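Local coordinates for protein beta-1,4-mannanase (Cellulomonas fimi, PDB 2BVY) that hydrolyses internal beta-1,4 linkages of mannans as a family 26 glycoside hydrolase, represented here by its catalytic barrel and a following immunoglobulin-like domain, at residues Thr40-Thr45 with Asn77-Leu82; His36-Ser41 with Phe67-Leu72; Val375-Pro380 with Val447-Thr452; Arg394-Gly399 with Ala426-Ala431. All coordinates share one frame; numbering follows the deposited sequence.

Contact 1 of 4, residues Thr40-Thr45 with Asn77-Leu82; sequences TSFGLT and NERPGL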
loop_
_atom_site.group_PDB
_atom_site.type_symbol
_atom_site.label_atom_id
_atom_site.label_comp_id
_atom_site.label_asym_id
_atom_site.label_seq_id
_atom_site.Cartn_x
_atom_site.Cartn_y
_atom_site.Cartn_z
ATOM N N THR A 40 4.503 13.021 -13.530
ATOM C CA THR A 40 4.298 14.391 -13.995
ATOM C C THR A 40 4.873 15.438 -13.049
ATOM O O THR A 40 4.643 16.634 -13.232
ATOM C CB THR A 40 2.798 14.721 -14.221
ATOM O OG1 THR A 40 2.079 14.579 -12.989
ATOM C CG2 THR A 40 2.194 13.796 -15.281
ATOM N N SER A 41 5.621 15.003 -12.042
ATOM C CA SER A 41 6.206 15.955 -11.100
ATOM C C SER A 41 7.735 15.972 -11.134
ATOM O O SER A 41 8.361 16.957 -10.733
ATOM C CB SER A 41 5.709 15.666 -9.681
ATOM O OG SER A 41 6.001 14.343 -9.292
ATOM N N PHE A 42 8.323 14.880 -11.618
ATOM C CA PHE A 42 9.776 14.731 -11.737
ATOM C C PHE A 42 10.119 14.180 -13.122
ATOM O O PHE A 42 9.639 13.117 -13.511
ATOM C CB PHE A 42 10.301 13.765 -10.680
ATOM C CG PHE A 42 10.514 14.388 -9.335
ATOM C CD1 PHE A 42 11.649 15.154 -9.084
ATOM C CD2 PHE A 42 9.586 14.199 -8.312
ATOM C CE1 PHE A 42 11.867 15.729 -7.822
ATOM C CE2 PHE A 42 9.787 14.766 -7.051
ATOM C CZ PHE A 42 10.935 15.536 -6.805
ATOM N N GLY A 43 10.946 14.907 -13.867
ATOM C CA GLY A 43 11.318 14.456 -15.194
ATOM C C GLY A 43 12.606 15.080 -15.691
ATOM O O GLY A 43 12.951 16.203 -15.314
ATOM N N LEU A 44 13.318 14.352 -16.547
ATOM C CA LEU A 44 14.574 14.832 -17.101
ATOM C C LEU A 44 14.422 15.467 -18.491
ATOM O O LEU A 44 15.339 16.140 -18.962
ATOM C CB LEU A 44 15.579 13.682 -17.157
ATOM C CG LEU A 44 15.678 12.856 -15.868
ATOM C CD1 LEU A 44 16.718 11.768 -16.033
ATOM C CD2 LEU A 44 16.047 13.755 -14.704
ATOM N N THR A 45 13.274 15.269 -19.138
ATOM C CA THR A 45 13.046 15.828 -20.469
ATOM C C THR A 45 11.821 16.744 -20.506
ATOM O O THR A 45 11.471 17.290 -21.551
ATOM C CB THR A 45 12.804 14.717 -21.522
ATOM O OG1 THR A 45 11.482 14.189 -21.352
ATOM C CG2 THR A 45 13.818 13.582 -21.364
ATOM N N ASN A 77 8.449 17.193 1.092
ATOM C CA ASN A 77 9.765 16.657 0.765
ATOM C C ASN A 77 9.917 16.269 -0.699
ATOM O O ASN A 77 11.028 16.066 -1.173
ATOM C CB ASN A 77 10.091 15.464 1.665
ATOM C CG ASN A 77 10.376 15.884 3.092
ATOM O OD1 ASN A 77 11.135 16.824 3.328
ATOM N ND2 ASN A 77 9.777 15.192 4.052
ATOM N N GLU A 78 8.808 16.155 -1.415
ATOM C CA GLU A 78 8.868 15.832 -2.839
ATOM C C GLU A 78 7.835 16.687 -3.562
ATOM O O GLU A 78 6.734 16.897 -3.051
ATOM C CB GLU A 78 8.589 14.339 -3.094
ATOM C CG GLU A 78 9.565 13.390 -2.390
ATOM C CD GLU A 78 9.537 11.961 -2.938
ATOM O OE1 GLU A 78 8.444 11.443 -3.261
ATOM O OE2 GLU A 78 10.623 11.347 -3.027
ATOM N N ARG A 79 8.200 17.198 -4.736
ATOM C CA ARG A 79 7.297 18.028 -5.521
ATOM C C ARG A 79 6.046 17.244 -5.893
ATOM O O ARG A 79 6.089 16.021 -6.025
ATOM C CB ARG A 79 7.997 18.534 -6.788
ATOM C CG ARG A 79 8.640 19.900 -6.612
ATOM C CD ARG A 79 10.159 19.841 -6.628
ATOM N NE ARG A 79 10.774 21.083 -6.146
ATOM C CZ ARG A 79 10.491 22.301 -6.607
ATOM N NH1 ARG A 79 9.591 22.463 -7.573
ATOM N NH2 ARG A 79 11.114 23.361 -6.104
ATOM N N PRO A 80 4.919 17.940 -6.101
ATOM C CA PRO A 80 4.736 19.391 -6.018
ATOM C C PRO A 80 4.761 19.958 -4.596
ATOM O O PRO A 80 4.532 21.148 -4.394
ATOM C CB PRO A 80 3.389 19.594 -6.694
ATOM C CG PRO A 80 2.640 18.406 -6.225
ATOM C CD PRO A 80 3.642 17.282 -6.416
ATOM N N GLY A 81 5.021 19.103 -3.614
ATOM C CA GLY A 81 5.087 19.575 -2.248
ATOM C C GLY A 81 6.306 20.464 -2.086
ATOM O O GLY A 81 7.337 20.226 -2.716
ATOM N N LEU A 82 6.185 21.495 -1.252
ATOM C CA LEU A 82 7.285 22.428 -1.000
ATOM C C LEU A 82 7.558 22.541 0.497
ATOM O O LEU A 82 6.631 22.575 1.309
ATOM C CB LEU A 82 6.950 23.812 -1.567
ATOM C CG LEU A 82 6.643 23.830 -3.067
ATOM C CD1 LEU A 82 6.203 25.231 -3.494
ATOM C CD2 LEU A 82 7.877 23.382 -3.839
#

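Contact 2 of 4, residues His36-Ser41 with Phe67-Leu72; sequences HQHTTS and FGWDTL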
loop_
_atom_site.group_PDB
_atom_site.type_symbol
_atom_site.label_atom_id
_atom_site.label_comp_id
_atom_site.label_asym_id
_atom_site.label_seq_id
_atom_site.Cartn_x
_atom_site.Cartn_y
_atom_site.Cartn_z
ATOM N N HIS A 36 4.254 4.660 -13.239
ATOM C CA HIS A 36 5.494 5.385 -12.991
ATOM C C HIS A 36 5.285 6.381 -11.854
ATOM O O HIS A 36 4.309 7.127 -11.848
ATOM C CB HIS A 36 5.920 6.138 -14.259
ATOM C CG HIS A 36 7.238 6.838 -14.136
ATOM N ND1 HIS A 36 7.495 8.049 -14.740
ATOM C CD2 HIS A 36 8.387 6.479 -13.510
ATOM C CE1 HIS A 36 8.745 8.406 -14.493
ATOM N NE2 HIS A 36 9.308 7.469 -13.749
ATOM N N GLN A 37 6.209 6.387 -10.899
ATOM C CA GLN A 37 6.141 7.285 -9.745
ATOM C C GLN A 37 6.489 8.733 -10.123
ATOM O O GLN A 37 7.449 8.974 -10.860
ATOM C CB GLN A 37 7.113 6.794 -8.667
ATOM C CG GLN A 37 7.078 7.580 -7.364
ATOM C CD GLN A 37 5.897 7.216 -6.485
ATOM O OE1 GLN A 37 5.715 7.783 -5.402
ATOM N NE2 GLN A 37 5.092 6.268 -6.936
ATOM N N HIS A 38 5.709 9.689 -9.618
ATOM C CA HIS A 38 5.956 11.109 -9.882
ATOM C C HIS A 38 6.144 11.372 -11.373
ATOM O O HIS A 38 6.959 12.214 -11.771
ATOM C CB HIS A 38 7.223 11.553 -9.150
ATOM C CG HIS A 38 7.049 11.718 -7.674
ATOM N ND1 HIS A 38 6.242 12.690 -7.125
ATOM C CD2 HIS A 38 7.605 11.057 -6.632
ATOM C CE1 HIS A 38 6.309 12.622 -5.806
ATOM N NE2 HIS A 38 7.130 11.640 -5.481
ATOM N N THR A 39 5.384 10.664 -12.196
ATOM C CA THR A 39 5.535 10.791 -13.635
ATOM C C THR A 39 5.345 12.215 -14.176
ATOM O O THR A 39 5.984 12.592 -15.163
ATOM C CB THR A 39 4.615 9.757 -14.369
ATOM O OG1 THR A 39 5.187 9.432 -15.642
ATOM C CG2 THR A 39 3.205 10.294 -14.556
ATOM N N THR A 40 4.503 13.021 -13.530
ATOM C CA THR A 40 4.298 14.391 -13.995
ATOM C C THR A 40 4.873 15.438 -13.049
ATOM O O THR A 40 4.643 16.634 -13.232
ATOM C CB THR A 40 2.798 14.721 -14.221
ATOM O OG1 THR A 40 2.079 14.579 -12.989
ATOM C CG2 THR A 40 2.194 13.796 -15.281
ATOM N N SER A 41 5.621 15.003 -12.042
ATOM C CA SER A 41 6.206 15.955 -11.100
ATOM C C SER A 41 7.735 15.972 -11.134
ATOM O O SER A 41 8.361 16.957 -10.733
ATOM C CB SER A 41 5.709 15.666 -9.681
ATOM O OG SER A 41 6.001 14.343 -9.292
ATOM N N PHE A 67 -0.343 6.395 -12.262
ATOM C CA PHE A 67 0.423 7.539 -11.770
ATOM C C PHE A 67 0.653 7.319 -10.276
ATOM O O PHE A 67 -0.298 7.332 -9.498
ATOM C CB PHE A 67 -0.364 8.840 -11.961
ATOM C CG PHE A 67 -0.493 9.284 -13.395
ATOM C CD1 PHE A 67 -0.975 8.419 -14.372
ATOM C CD2 PHE A 67 -0.168 10.589 -13.757
ATOM C CE1 PHE A 67 -1.138 8.848 -15.685
ATOM C CE2 PHE A 67 -0.327 11.032 -15.075
ATOM C CZ PHE A 67 -0.813 10.162 -16.038
ATOM N N GLY A 68 1.904 7.108 -9.877
ATOM C CA GLY A 68 2.191 6.882 -8.468
ATOM C C GLY A 68 2.626 8.136 -7.735
ATOM O O GLY A 68 3.355 8.954 -8.280
ATOM N N TRP A 69 2.181 8.284 -6.491
ATOM C CA TRP A 69 2.530 9.444 -5.683
ATOM C C TRP A 69 2.968 8.993 -4.296
ATOM O O TRP A 69 2.989 7.799 -4.002
ATOM C CB TRP A 69 1.333 10.385 -5.553
ATOM C CG TRP A 69 0.651 10.682 -6.860
ATOM C CD1 TRP A 69 -0.525 10.143 -7.319
ATOM C CD2 TRP A 69 1.100 11.588 -7.875
ATOM N NE1 TRP A 69 -0.833 10.664 -8.552
ATOM C CE2 TRP A 69 0.146 11.552 -8.919
ATOM C CE3 TRP A 69 2.215 12.424 -8.005
ATOM C CZ2 TRP A 69 0.272 12.327 -10.082
ATOM C CZ3 TRP A 69 2.344 13.198 -9.167
ATOM C CH2 TRP A 69 1.374 13.141 -10.186
ATOM N N ASP A 70 3.299 9.950 -3.435
ATOM C CA ASP A 70 3.742 9.607 -2.093
ATOM C C ASP A 70 3.446 10.706 -1.074
ATOM O O ASP A 70 3.571 11.884 -1.382
ATOM C CB ASP A 70 5.245 9.323 -2.125
ATOM C CG ASP A 70 5.702 8.525 -0.932
ATOM O OD1 ASP A 70 5.849 9.108 0.169
ATOM O OD2 ASP A 70 5.894 7.302 -1.095
ATOM N N THR A 71 3.071 10.319 0.143
ATOM C CA THR A 71 2.775 11.298 1.182
ATOM C C THR A 71 3.965 12.207 1.493
ATOM O O THR A 71 3.844 13.144 2.281
ATOM C CB THR A 71 2.293 10.623 2.492
ATOM O OG1 THR A 71 3.241 9.635 2.907
ATOM C CG2 THR A 71 0.940 9.969 2.284
ATOM N N LEU A 72 5.119 11.932 0.890
ATOM C CA LEU A 72 6.282 12.793 1.087
ATOM C C LEU A 72 5.919 14.156 0.481
ATOM O O LEU A 72 6.516 15.170 0.815
ATOM C CB LEU A 72 7.522 12.231 0.379
ATOM C CG LEU A 72 8.349 11.144 1.072
ATOM C CD1 LEU A 72 9.421 10.620 0.123
ATOM C CD2 LEU A 72 8.989 11.713 2.331
HETATM O O HOH W 1 3.438 4.654 -5.382
HETATM O O HOH W 2 2.602 10.136 -10.886
#

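Contact 3 of 4, residues Val375-Pro380 with Val447-Thr452; sequences VHIASP and VTATAT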
loop_
_atom_site.group_PDB
_atom_site.type_symbol
_atom_site.label_atom_id
_atom_site.label_comp_id
_atom_site.label_asym_id
_atom_site.label_seq_id
_atom_site.Cartn_x
_atom_site.Cartn_y
_atom_site.Cartn_z
ATOM N N VAL A 375 -12.469 -9.409 14.340
ATOM C CA VAL A 375 -12.134 -8.992 15.678
ATOM C C VAL A 375 -10.634 -9.184 15.811
ATOM O O VAL A 375 -10.091 -10.217 15.416
ATOM C CB VAL A 375 -12.863 -9.840 16.755
ATOM C CG1 VAL A 375 -12.531 -11.318 16.582
ATOM C CG2 VAL A 375 -12.458 -9.366 18.149
ATOM N N HIS A 376 -9.959 -8.168 16.330
ATOM C CA HIS A 376 -8.526 -8.252 16.539
ATOM C C HIS A 376 -8.149 -7.359 17.714
ATOM O O HIS A 376 -8.830 -6.377 18.010
ATOM C CB HIS A 376 -7.755 -7.879 15.251
ATOM C CG HIS A 376 -8.026 -6.497 14.740
ATOM N ND1 HIS A 376 -7.194 -5.428 15.001
ATOM C CD2 HIS A 376 -9.015 -6.017 13.948
ATOM C CE1 HIS A 376 -7.655 -4.352 14.390
ATOM N NE2 HIS A 376 -8.759 -4.682 13.744
ATOM N N ILE A 377 -7.082 -7.729 18.407
ATOM C CA ILE A 377 -6.624 -6.975 19.565
ATOM C C ILE A 377 -5.524 -6.008 19.136
ATOM O O ILE A 377 -4.419 -6.425 18.791
ATOM C CB ILE A 377 -6.116 -7.956 20.664
ATOM C CG1 ILE A 377 -7.282 -8.842 21.128
ATOM C CG2 ILE A 377 -5.539 -7.192 21.851
ATOM C CD1 ILE A 377 -6.859 -10.073 21.915
ATOM N N ALA A 378 -5.845 -4.716 19.144
ATOM C CA ALA A 378 -4.893 -3.684 18.746
ATOM C C ALA A 378 -3.753 -3.516 19.760
ATOM O O ALA A 378 -2.640 -3.130 19.394
ATOM C CB ALA A 378 -5.622 -2.357 18.529
ATOM N N SER A 379 -4.026 -3.784 21.033
ATOM C CA SER A 379 -2.977 -3.699 22.051
ATOM C C SER A 379 -3.360 -4.516 23.276
ATOM O O SER A 379 -4.472 -4.391 23.794
ATOM C CB SER A 379 -2.695 -2.241 22.452
ATOM O OG SER A 379 -3.815 -1.631 23.060
ATOM N N PRO A 380 -2.454 -5.397 23.735
ATOM C CA PRO A 380 -1.130 -5.627 23.146
ATOM C C PRO A 380 -1.194 -6.480 21.880
ATOM O O PRO A 380 -1.893 -7.495 21.829
ATOM C CB PRO A 380 -0.378 -6.324 24.271
ATOM C CG PRO A 380 -1.454 -7.168 24.893
ATOM C CD PRO A 380 -2.651 -6.237 24.930
ATOM N N VAL A 447 -3.551 -13.639 25.499
ATOM C CA VAL A 447 -4.610 -12.643 25.639
ATOM C C VAL A 447 -5.708 -12.962 24.628
ATOM O O VAL A 447 -5.550 -12.734 23.427
ATOM C CB VAL A 447 -4.091 -11.210 25.374
ATOM C CG1 VAL A 447 -5.213 -10.211 25.578
ATOM C CG2 VAL A 447 -2.932 -10.891 26.301
ATOM N N THR A 448 -6.820 -13.497 25.118
ATOM C CA THR A 448 -7.928 -13.858 24.247
ATOM C C THR A 448 -9.112 -12.941 24.455
ATOM O O THR A 448 -9.535 -12.708 25.586
ATOM C CB THR A 448 -8.397 -15.303 24.502
ATOM O OG1 THR A 448 -7.283 -16.197 24.374
ATOM C CG2 THR A 448 -9.484 -15.697 23.500
ATOM N N ALA A 449 -9.649 -12.425 23.356
ATOM C CA ALA A 449 -10.799 -11.540 23.413
ATOM C C ALA A 449 -12.003 -12.243 22.799
ATOM O O ALA A 449 -11.900 -12.866 21.742
ATOM C CB ALA A 449 -10.505 -10.252 22.663
ATOM N N THR A 450 -13.140 -12.144 23.478
ATOM C CA THR A 450 -14.381 -12.755 23.014
ATOM C C THR A 450 -15.453 -11.680 22.924
ATOM O O THR A 450 -15.748 -11.001 23.905
ATOM C CB THR A 450 -14.860 -13.859 23.975
ATOM O OG1 THR A 450 -13.881 -14.906 24.032
ATOM C CG2 THR A 450 -16.195 -14.423 23.503
ATOM N N ALA A 451 -16.028 -11.527 21.737
ATOM C CA ALA A 451 -17.051 -10.518 21.520
ATOM C C ALA A 451 -18.366 -11.150 21.098
ATOM O O ALA A 451 -18.430 -11.861 20.095
ATOM C CB ALA A 451 -16.585 -9.526 20.457
ATOM N N THR A 452 -19.414 -10.892 21.873
ATOM C CA THR A 452 -20.732 -11.424 21.566
ATOM C C THR A 452 -21.369 -10.455 20.586
ATOM O O THR A 452 -21.709 -9.324 20.943
ATOM C CB THR A 452 -21.588 -11.544 22.836
ATOM O OG1 THR A 452 -21.008 -12.532 23.696
ATOM C CG2 THR A 452 -23.014 -11.953 22.491
#

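Contact 4 of 4, residues Arg394-Gly399 with Ala426-Ala431; sequences RVRVGG and ALWWTA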
loop_
_atom_site.group_PDB
_atom_site.type_symbol
_atom_site.label_atom_id
_atom_site.label_comp_id
_atom_site.label_asym_id
_atom_site.label_seq_id
_atom_site.Cartn_x
_atom_site.Cartn_y
_atom_site.Cartn_z
ATOM N N ARG A 394 -7.096 -2.854 23.965
ATOM C CA ARG A 394 -8.119 -2.396 23.033
ATOM C C ARG A 394 -8.401 -3.440 21.976
ATOM O O ARG A 394 -7.492 -3.995 21.363
ATOM C CB ARG A 394 -7.745 -1.061 22.376
ATOM C CG ARG A 394 -6.302 -0.686 22.490
ATOM C CD ARG A 394 -6.108 0.813 22.334
ATOM N NE ARG A 394 -5.000 1.253 23.173
ATOM C CZ ARG A 394 -4.794 2.508 23.544
ATOM N NH1 ARG A 394 -5.621 3.458 23.145
ATOM N NH2 ARG A 394 -3.777 2.805 24.337
ATOM N N VAL A 395 -9.685 -3.709 21.789
ATOM C CA VAL A 395 -10.143 -4.694 20.836
ATOM C C VAL A 395 -11.012 -4.047 19.775
ATOM O O VAL A 395 -11.859 -3.201 20.074
ATOM C CB VAL A 395 -10.957 -5.788 21.541
ATOM C CG1 VAL A 395 -11.473 -6.795 20.523
ATOM C CG2 VAL A 395 -10.093 -6.472 22.590
ATOM N N ARG A 396 -10.787 -4.445 18.530
ATOM C CA ARG A 396 -11.564 -3.913 17.426
ATOM C C ARG A 396 -12.516 -4.987 16.942
ATOM O O ARG A 396 -12.119 -6.133 16.731
ATOM C CB ARG A 396 -10.650 -3.493 16.272
ATOM C CG ARG A 396 -11.114 -2.247 15.527
ATOM C CD ARG A 396 -12.389 -2.450 14.722
ATOM N NE ARG A 396 -13.261 -1.287 14.838
ATOM C CZ ARG A 396 -14.160 -0.916 13.931
ATOM N NH1 ARG A 396 -14.318 -1.609 12.813
ATOM N NH2 ARG A 396 -14.915 0.149 14.147
ATOM N N VAL A 397 -13.781 -4.615 16.793
ATOM C CA VAL A 397 -14.788 -5.538 16.291
ATOM C C VAL A 397 -15.528 -4.777 15.201
ATOM O O VAL A 397 -16.199 -3.787 15.481
ATOM C CB VAL A 397 -15.800 -5.962 17.378
ATOM C CG1 VAL A 397 -16.701 -7.056 16.826
ATOM C CG2 VAL A 397 -15.074 -6.460 18.619
ATOM N N GLY A 398 -15.385 -5.230 13.959
ATOM C CA GLY A 398 -16.045 -4.560 12.856
ATOM C C GLY A 398 -16.886 -5.476 11.986
ATOM O O GLY A 398 -16.767 -6.701 12.047
ATOM N N GLY A 399 -17.746 -4.866 11.174
ATOM C CA GLY A 399 -18.604 -5.625 10.287
ATOM C C GLY A 399 -19.803 -6.244 10.976
ATOM O O GLY A 399 -20.541 -7.013 10.361
ATOM N N ALA A 426 -15.820 5.378 19.284
ATOM C CA ALA A 426 -15.435 5.552 17.885
ATOM C C ALA A 426 -14.812 4.324 17.232
ATOM O O ALA A 426 -15.108 4.023 16.073
ATOM C CB ALA A 426 -14.487 6.734 17.753
ATOM N N LEU A 427 -13.913 3.687 17.963
ATOM C CA LEU A 427 -13.169 2.606 17.338
ATOM C C LEU A 427 -12.998 1.322 18.156
ATOM O O LEU A 427 -13.382 0.247 17.699
ATOM C CB LEU A 427 -11.787 3.128 16.932
ATOM C CG LEU A 427 -11.059 2.471 15.746
ATOM C CD1 LEU A 427 -9.697 3.123 15.593
ATOM C CD2 LEU A 427 -10.891 0.966 15.950
ATOM N N TRP A 428 -12.417 1.422 19.348
ATOM C CA TRP A 428 -12.162 0.228 20.154
ATOM C C TRP A 428 -13.016 -0.012 21.398
ATOM O O TRP A 428 -13.716 0.870 21.893
ATOM C CB TRP A 428 -10.709 0.222 20.628
ATOM C CG TRP A 428 -9.670 0.375 19.575
ATOM C CD1 TRP A 428 -9.385 -0.498 18.565
ATOM C CD2 TRP A 428 -8.718 1.440 19.471
ATOM N NE1 TRP A 428 -8.307 -0.045 17.841
ATOM C CE2 TRP A 428 -7.879 1.142 18.374
ATOM C CE3 TRP A 428 -8.490 2.617 20.201
ATOM C CZ2 TRP A 428 -6.824 1.982 17.985
ATOM C CZ3 TRP A 428 -7.440 3.455 19.815
ATOM C CH2 TRP A 428 -6.620 3.129 18.714
ATOM N N TRP A 429 -12.923 -1.242 21.892
ATOM C CA TRP A 429 -13.570 -1.658 23.125
ATOM C C TRP A 429 -12.334 -1.753 24.006
ATOM O O TRP A 429 -11.415 -2.508 23.695
ATOM C CB TRP A 429 -14.218 -3.037 22.986
ATOM C CG TRP A 429 -15.564 -3.005 22.354
ATOM C CD1 TRP A 429 -15.849 -2.828 21.032
ATOM C CD2 TRP A 429 -16.823 -3.137 23.023
ATOM N NE1 TRP A 429 -17.208 -2.843 20.833
ATOM C CE2 TRP A 429 -17.831 -3.031 22.040
ATOM C CE3 TRP A 429 -17.199 -3.334 24.360
ATOM C CZ2 TRP A 429 -19.195 -3.115 22.350
ATOM C CZ3 TRP A 429 -18.556 -3.420 24.670
ATOM C CH2 TRP A 429 -19.536 -3.310 23.668
ATOM N N THR A 430 -12.290 -0.985 25.088
ATOM C CA THR A 430 -11.108 -0.991 25.940
ATOM C C THR A 430 -11.343 -1.242 27.421
ATOM O O THR A 430 -12.476 -1.331 27.892
ATOM C CB THR A 430 -10.365 0.347 25.833
ATOM O OG1 THR A 430 -11.061 1.335 26.608
ATOM C CG2 THR A 430 -10.304 0.810 24.380
ATOM N N ALA A 431 -10.235 -1.343 28.145
ATOM C CA ALA A 431 -10.236 -1.556 29.584
ATOM C C ALA A 431 -8.798 -1.466 30.069
ATOM O O ALA A 431 -7.883 -1.991 29.425
ATOM C CB ALA A 431 -10.821 -2.919 29.929
HETATM O O HOH W 3 -14.764 -2.159 17.892
#

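Contact 1 of 4, residues Thr40-Thr45 with Asn77-Leu82
The ring of Phe-42 meets the 77-82 loop with one corner: CB of Glu-78 lies at its edge, 4.2 Å from CE2, while the backbone N of Arg-79 approaches the same CE2 obliquely at 3.7 Å. CB of Arg-79 also touches CE2, but the rest of its chain bends at CG and leads off, and the guanidinium stands 77° from the phenyl plane, far from a stack. One face of that guanidinium is covered instead by CD2 of Leu-82, 3.9 Å above its centre. Phe-42 reaches across because CG stands beside its own backbone N (chi1 -82°), and an apolar ring suits a place where its rim brushes the backbone and CB atoms of the loop. Edge-to-face partners, His-38 and Phe-325, probably help to fix the ring's tilt.

Ser-41 is small enough to face the cis peptide between Arg-79 and Pro-80. Its CB lies 3.7 Å from O of Arg-79 and 4.2 Å from CD of Pro-80, and its OG is hydrogen-bonded to His-38. That same histidine binds OE1 of Glu-78, so one ring ties the two loops together; OE2 is hydrogen-bonded to a glycerol, probably from the crystallisation liquor. Both segments belong to loops that follow parallel strands on the active-site side of a TIM barrel; the side chain of Glu-78 is about 10 Å from that of Glu-282, the predicted nucleophile.

Contact 2 of 4, residues His36-Ser41 with Phe67-Leu72
Gln-37 and Gly-68 face each other in the first two parallel strands of the TIM barrel, joined as a beta-alpha-beta unit through helix 55-60. Gly-68 is bonded through both its N and its O to the 36-41 segment: its N gives a nearly straight bond to O of His-36 (3.1 Å, 176°), and its O accepts from N of His-38 (2.8 Å). The Gln-37 chain, bent at CG (chi2 78°), lays its amide beside the glycine, with NE2 3.2 Å from Gly-68 C; a CB on residue 68 would collide with that nitrogen, which explains the glycine. NE2 is itself bonded to Glu-320 and to a water, and so is held in the barrel interior. With an alanine here, Glu-320 would probably lose a donor and a gap would open against Gly-68.

The strand ends in a type II turn from His-36 to Thr-39, after which Thr-39 and Thr-40 come against the aromatic side chains of strand 66-70. CG2 of Thr-39 sits over a face of Phe-67, 3.9 Å from the ring centroid, a CH-pi contact. Thr-40 is divided by its branching: CG2 touches Phe-67, whereas OG1 meets the edge of Trp-69 in plane, 3.2 Å from CH2. Second-shell bonds position these groups: Asn-108 holds Trp-69 NE1, and Ser-54 holds Thr-39 OG1. A water over one face of Trp-69 accepts from Thr-39 N (3.1 Å) and donates to Gly-68 O (3.0 Å).

Contact 3 of 4, residues Val375-Pro380 with Val447-Thr452
Ile-377, and Pro-380 just past the end of its strand, pack against Val-447 and Ala-449, across the interior of an immunoglobulin-like beta sandwich. Along the strand, Val-375 comes first, its CB directed at the other strand and its side chain touching Val-395 and Val-460. His-376 turns the other way, where its two ring nitrogens bind Glu-195 and Glu-202. Ile-377 carries most of the contact: with CG1 beside its backbone N (chi1 -63°) and the chain extended beyond, CD1 reaches 3.7 Å from CB of Ala-449 and 4.0 Å from CG1 of Val-447. A long side chain suits the gap, for the strand axes come no nearer than 7.9 Å, and the short methyl of Ala-449 accepts its end. Ala-378 and Ser-379 form a classic beta bulge opposite Arg-394. Pro-380 follows a cis peptide, and its CG lies 4.2 Å from CG2 of Val-447.

Strand 374-379 pairs with 391-398, and strand 446-453 runs between 402-410 and 456-466; Val-395 and Val-407 also touch Ala-449. On the far side His-376 faces helix 190-207 of the catalytic barrel.

Contact 4 of 4, residues Arg394-Gly399 with Ala426-Ala431
A nearly eclipsed first torsion in Arg-394 (chi1 17°) and a CG beside the backbone N in Trp-428 (chi1 -53°) bring the arginine's aliphatic chain over the indole. CD stands 3.9 Å from the centroid of the six-membered ring, a CH-pi contact, while CD1 of Leu-427 covers the opposite face, 3.8 Å above the plane, clamping it between hydrocarbon surfaces. The guanidinium of Arg-394 stands steep to the ring, and its NE is bonded to Ser-379.

Arg-396, bent at CG and CD, turns its guanidinium edge to the loop: NE gives a nearly straight bond (3.2 Å, 167°) to O of Leu-427, which lies in the guanidinium plane, though NE tilts from the carbonyl plane. The same carbonyl accepts from a water (2.8 Å) that N of Val-397 also binds. CG of Arg-396 presses closely on CD2 of Leu-427, and its CB lies at the indole edge of Trp-428. A leucine in its place would probably leave that carbonyl with the water but without its charged mate.

Between these groups Val-395 and Trp-429 form an antiparallel hydrogen-bonded pair (Val-395 N to Trp-429 O 2.8 Å, Trp-429 N to Val-395 O 2.9 Å). Both project to the face meeting Val-405 and Leu-421, Val-395 buried and Trp-429 partly so. On the other face Arg-396 and Leu-427 lie against helix 190-207, through Glu-202 and Phe-199, while strand 374-379 flanks 391-398.

How the contacts relate
From the N terminus, contact 2 closes the first beta-alpha-beta unit of the barrel, and contact 1, starting from the same stretch, closes a slightly longer loop that overlaps it without nesting; the two share Thr-40 and Ser-41, and a probable hydrogen bond from N of Asn-77 to O of Leu-72 links them. Much later, in the immunoglobulin-like domain, contact 3 closes a loop from its first strand to its seventh, and contact 4 is nested inside that loop. Contact 3 spans the sandwich, contact 4 lies along one sheet, and strands 374-379 and 391-398 join them as neighbours. The two pairs sit on opposite sides of the chain's centre, with contacts 2 and 4 about 35 Å apart between centres.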